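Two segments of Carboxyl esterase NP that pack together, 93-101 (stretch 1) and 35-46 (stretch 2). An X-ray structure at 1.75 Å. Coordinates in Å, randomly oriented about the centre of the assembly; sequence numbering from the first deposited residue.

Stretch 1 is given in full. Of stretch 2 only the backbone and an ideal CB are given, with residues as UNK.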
# COMPACT_ATOMS: atom_id res chain seq x y z
N ASN A 93 3.95 -5.07 -9.85
CA ASN A 93 2.50 -5.23 -10.04
C ASN A 93 2.14 -5.02 -11.51
O ASN A 93 3.01 -5.07 -12.37
CB ASN A 93 1.71 -4.27 -9.12
CG ASN A 93 2.12 -2.81 -9.31
OD1 ASN A 93 2.27 -2.34 -10.43
ND2 ASN A 93 2.28 -2.09 -8.19
N LYS A 94 0.87 -4.73 -11.78
CA LYS A 94 0.39 -4.63 -13.17
C LYS A 94 0.43 -3.22 -13.75
O LYS A 94 0.18 -3.03 -14.95
CB LYS A 94 -1.03 -5.20 -13.27
CG LYS A 94 -1.14 -6.72 -13.35
CD LYS A 94 -2.53 -7.11 -13.84
CE LYS A 94 -2.67 -8.60 -14.09
NZ LYS A 94 -3.94 -8.93 -14.80
N SER A 95 0.74 -2.21 -12.93
CA SER A 95 0.95 -0.86 -13.46
C SER A 95 2.23 -0.75 -14.28
O SER A 95 3.22 -1.43 -14.00
CB SER A 95 0.92 0.18 -12.35
OG SER A 95 -0.41 0.28 -11.86
N ILE A 96 2.20 0.06 -15.33
CA ILE A 96 3.34 0.16 -16.26
C ILE A 96 3.94 1.57 -16.28
O ILE A 96 3.35 2.49 -16.86
CB ILE A 96 2.99 -0.33 -17.70
CG1 ILE A 96 2.28 -1.69 -17.67
CG2 ILE A 96 4.25 -0.42 -18.56
CD1 ILE A 96 1.86 -2.19 -19.04
N PRO A 97 5.11 1.75 -15.64
CA PRO A 97 5.68 3.09 -15.51
C PRO A 97 6.27 3.61 -16.81
O PRO A 97 6.91 2.86 -17.54
CB PRO A 97 6.78 2.91 -14.46
CG PRO A 97 7.16 1.48 -14.56
CD PRO A 97 5.94 0.73 -14.98
N GLU A 98 6.02 4.89 -17.09
CA GLU A 98 6.68 5.59 -18.19
C GLU A 98 7.21 6.91 -17.70
O GLU A 98 6.51 7.64 -16.98
CB GLU A 98 5.70 5.85 -19.34
CG GLU A 98 5.18 4.62 -20.05
CD GLU A 98 4.29 4.98 -21.23
OE1 GLU A 98 4.83 5.41 -22.27
OE2 GLU A 98 3.06 4.82 -21.11
N ASN A 99 8.45 7.23 -18.09
CA ASN A 99 9.12 8.48 -17.75
C ASN A 99 8.95 8.89 -16.28
O ASN A 99 8.56 10.02 -15.97
CB ASN A 99 8.71 9.61 -18.71
CG ASN A 99 9.20 9.38 -20.13
OD1 ASN A 99 10.26 8.78 -20.34
ND2 ASN A 99 8.44 9.86 -21.11
N LEU A 100 9.26 7.96 -15.39
CA LEU A 100 9.05 8.14 -13.95
C LEU A 100 10.36 8.41 -13.22
O LEU A 100 11.18 7.50 -13.05
CB LEU A 100 8.33 6.91 -13.37
CG LEU A 100 8.04 6.79 -11.87
CD1 LEU A 100 6.93 7.73 -11.43
CD2 LEU A 100 7.67 5.35 -11.55
N SER A 101 10.55 9.65 -12.77
CA SER A 101 11.76 10.02 -12.03
C SER A 101 11.79 9.51 -10.60
O SER A 101 12.87 9.25 -10.05
CB SER A 101 11.97 11.54 -12.04
OG SER A 101 13.28 11.85 -11.59
N UNK A 35 -9.07 -3.00 -14.75
CA UNK A 35 -8.96 -2.08 -15.87
C UNK A 35 -7.75 -1.17 -15.72
O UNK A 35 -7.11 -1.13 -14.66
CB UNK A 35 -10.24 -1.24 -16.00
N UNK A 36 -7.44 -0.44 -16.79
CA UNK A 36 -6.31 0.47 -16.79
C UNK A 36 -6.75 1.92 -16.90
O UNK A 36 -7.73 2.25 -17.59
CB UNK A 36 -5.36 0.13 -17.94
N UNK A 37 -6.01 2.78 -16.21
CA UNK A 37 -6.21 4.22 -16.25
C UNK A 37 -4.92 4.86 -16.75
O UNK A 37 -3.85 4.58 -16.24
CB UNK A 37 -6.61 4.77 -14.88
N UNK A 38 -5.04 5.70 -17.77
CA UNK A 38 -3.90 6.42 -18.30
C UNK A 38 -3.54 7.59 -17.38
O UNK A 38 -4.41 8.37 -17.00
CB UNK A 38 -4.19 6.92 -19.72
N UNK A 39 -2.27 7.68 -17.01
CA UNK A 39 -1.78 8.80 -16.19
C UNK A 39 -0.54 9.35 -16.88
O UNK A 39 -0.03 8.72 -17.81
CB UNK A 39 -1.47 8.37 -14.76
N UNK A 40 -0.05 10.50 -16.42
CA UNK A 40 1.12 11.13 -17.06
C UNK A 40 2.39 10.30 -16.84
O UNK A 40 3.41 10.51 -17.51
CB UNK A 40 1.32 12.55 -16.52
N UNK A 41 2.31 9.35 -15.90
CA UNK A 41 3.42 8.43 -15.65
C UNK A 41 3.10 6.98 -15.99
O UNK A 41 3.80 6.06 -15.56
CB UNK A 41 3.84 8.52 -14.18
N UNK A 42 2.05 6.78 -16.79
CA UNK A 42 1.82 5.47 -17.40
C UNK A 42 0.53 4.80 -17.02
O UNK A 42 -0.22 5.30 -16.16
CB UNK A 42 2.97 4.53 -17.04
N UNK A 43 0.27 3.66 -17.65
CA UNK A 43 -0.98 2.93 -17.46
C UNK A 43 -1.02 2.27 -16.09
O UNK A 43 -0.15 1.47 -15.73
CB UNK A 43 -1.16 1.88 -18.56
N UNK A 44 -2.08 2.59 -15.34
CA UNK A 44 -2.20 2.21 -13.95
C UNK A 44 -3.36 1.22 -13.77
O UNK A 44 -4.49 1.50 -14.16
CB UNK A 44 -2.40 3.45 -13.08
N UNK A 45 -3.04 0.07 -13.20
CA UNK A 45 -4.01 -1.00 -13.03
C UNK A 45 -4.86 -0.76 -11.81
O UNK A 45 -4.36 -0.38 -10.74
CB UNK A 45 -3.31 -2.36 -12.93
N UNK A 46 -6.17 -0.95 -11.97
CA UNK A 46 -7.14 -0.72 -10.90
C UNK A 46 -8.12 -1.89 -10.84
O UNK A 46 -8.56 -2.40 -11.87
CB UNK A 46 -7.89 0.60 -11.11

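Stretch 2 is a hairpin, its two strands joined by a tight turn, and stretch 1 runs antiparallel along the second strand. Position 35 lies beyond the reach of stretch 1, which therefore sets no limit on it; it is F35.

Position 36 points its CA-to-CB bond toward stretch 1, yet nothing there lies within 5.5 Å of the ideal CB. A long side chain could cross the gap, and one ending in a donor could approach the carbonyl of K94. The residue is Y36. Its ring brings Y36 CE1 to 3.3 Å from K94 O, which sits at the ring edge, and water 1 joins Y36 OH, weakly, to K94 NZ.

Positions 37 and 38 are out of reach and left open: I37 and S38. Position 39, also out of reach, opens a type I turn, where a short hydroxyl can hold the loop. It is T39: T39 OG1 accepts from N of position 41 at 3.2 Å and donates to O of position 42 at 2.7 Å. Position 40 points away at the turn, where a long polar chain is easily accommodated, and R40 takes it.

At position 41 the ideal CB is 4.0 Å from E98 O and 4.2 Å from L100 CD1, so a leucine, methionine or aromatic side chain would find an apolar neighbour. It is F41, with F41 CG 4.1 Å from L100 CD1 and the carbonyls of E98 and N99 at its ring edge. F41 O accepts from E98 N at 2.9 Å.

Position 42 has phi/psi of 118/175, and an ideal CB would be 2.1 Å from I96 O, besides jamming against the preceding carbonyl. Only glycine fits. G42 CA lies 3.4 Å from I96 O in a CA-H...O contact.

The ideal CB of position 43 is 4.8 Å from I96 CB; many medium or long chains would suit. Q43 leads its end away. Its backbone does the joining: I96 N donates to Q43 O at 2.8 Å, and water 2 links Q43 N to I96 O and E98 OE2.

Position 44 points away overall; its ideal CB is 3.9 Å from S95 OG, but the choice stays wide, beta-branched residues among those suiting a strand. T44 sets T44 CG2 3.6 Å from S95 OG.

Position 45 points toward stretch 1, its ideal CB 3.7 Å from K94 CB. A flat ring could lie against the lysine's methylenes. H45 does so, with K94 CD 3.7 Å from the centroid of the H45 ring, over its face, while H45 N donates to S95 OG at 3.0 Å.

Position 46 points away, unconstrained here; it is V46.

Stretch 2, residues 35-46: FYISTRFGQTHV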
# COMPACT_ATOMS: atom_id res chain seq x y z
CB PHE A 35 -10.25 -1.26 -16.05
CG PHE A 35 -10.58 -0.35 -14.90
CD1 PHE A 35 -11.23 -0.83 -13.76
CD2 PHE A 35 -10.26 1.00 -14.96
CE1 PHE A 35 -11.55 0.01 -12.71
CE2 PHE A 35 -10.57 1.85 -13.91
CZ PHE A 35 -11.21 1.35 -12.78
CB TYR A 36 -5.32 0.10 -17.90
CG TYR A 36 -4.51 -1.15 -17.62
CD1 TYR A 36 -3.30 -1.09 -16.93
CD2 TYR A 36 -4.96 -2.41 -18.05
CE1 TYR A 36 -2.56 -2.24 -16.68
CE2 TYR A 36 -4.23 -3.56 -17.80
CZ TYR A 36 -3.02 -3.47 -17.12
OH TYR A 36 -2.27 -4.61 -16.85
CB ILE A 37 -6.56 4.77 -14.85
CG1 ILE A 37 -8.04 4.55 -14.55
CG2 ILE A 37 -6.21 6.24 -14.72
CD1 ILE A 37 -8.36 4.61 -13.08
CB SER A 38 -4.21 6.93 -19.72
OG SER A 38 -3.08 7.59 -20.27
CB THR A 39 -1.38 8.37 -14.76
OG1 THR A 39 -0.15 7.63 -14.80
CG2 THR A 39 -2.48 7.55 -14.07
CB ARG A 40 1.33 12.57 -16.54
CG ARG A 40 1.90 12.68 -15.13
CD ARG A 40 1.88 14.10 -14.60
NE ARG A 40 0.56 14.47 -14.10
CZ ARG A 40 0.25 15.67 -13.61
NH1 ARG A 40 1.17 16.64 -13.57
NH2 ARG A 40 -0.98 15.91 -13.18
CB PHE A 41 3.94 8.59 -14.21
CG PHE A 41 4.49 9.95 -13.92
CD1 PHE A 41 5.59 10.45 -14.62
CD2 PHE A 41 3.90 10.76 -12.95
CE1 PHE A 41 6.09 11.71 -14.35
CE2 PHE A 41 4.39 12.02 -12.68
CZ PHE A 41 5.49 12.50 -13.38
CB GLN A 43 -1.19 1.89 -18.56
CG GLN A 43 -1.21 2.46 -19.98
CD GLN A 43 -2.51 3.17 -20.32
OE1 GLN A 43 -3.51 3.05 -19.61
NE2 GLN A 43 -2.50 3.91 -21.42
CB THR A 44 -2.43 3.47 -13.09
OG1 THR A 44 -1.29 4.33 -13.23
CG2 THR A 44 -2.62 3.14 -11.62
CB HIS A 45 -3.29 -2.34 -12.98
CG HIS A 45 -4.21 -3.53 -13.05
ND1 HIS A 45 -4.61 -4.21 -11.96
CD2 HIS A 45 -4.81 -4.15 -14.14
CE1 HIS A 45 -5.44 -5.21 -12.33
NE2 HIS A 45 -5.55 -5.17 -13.67
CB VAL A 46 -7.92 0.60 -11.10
CG1 VAL A 46 -8.87 0.88 -9.93
CG2 VAL A 46 -6.98 1.78 -11.27
O HOH W 1 -4.07 -7.48 -17.18
O HOH W 2 2.16 2.53 -19.42
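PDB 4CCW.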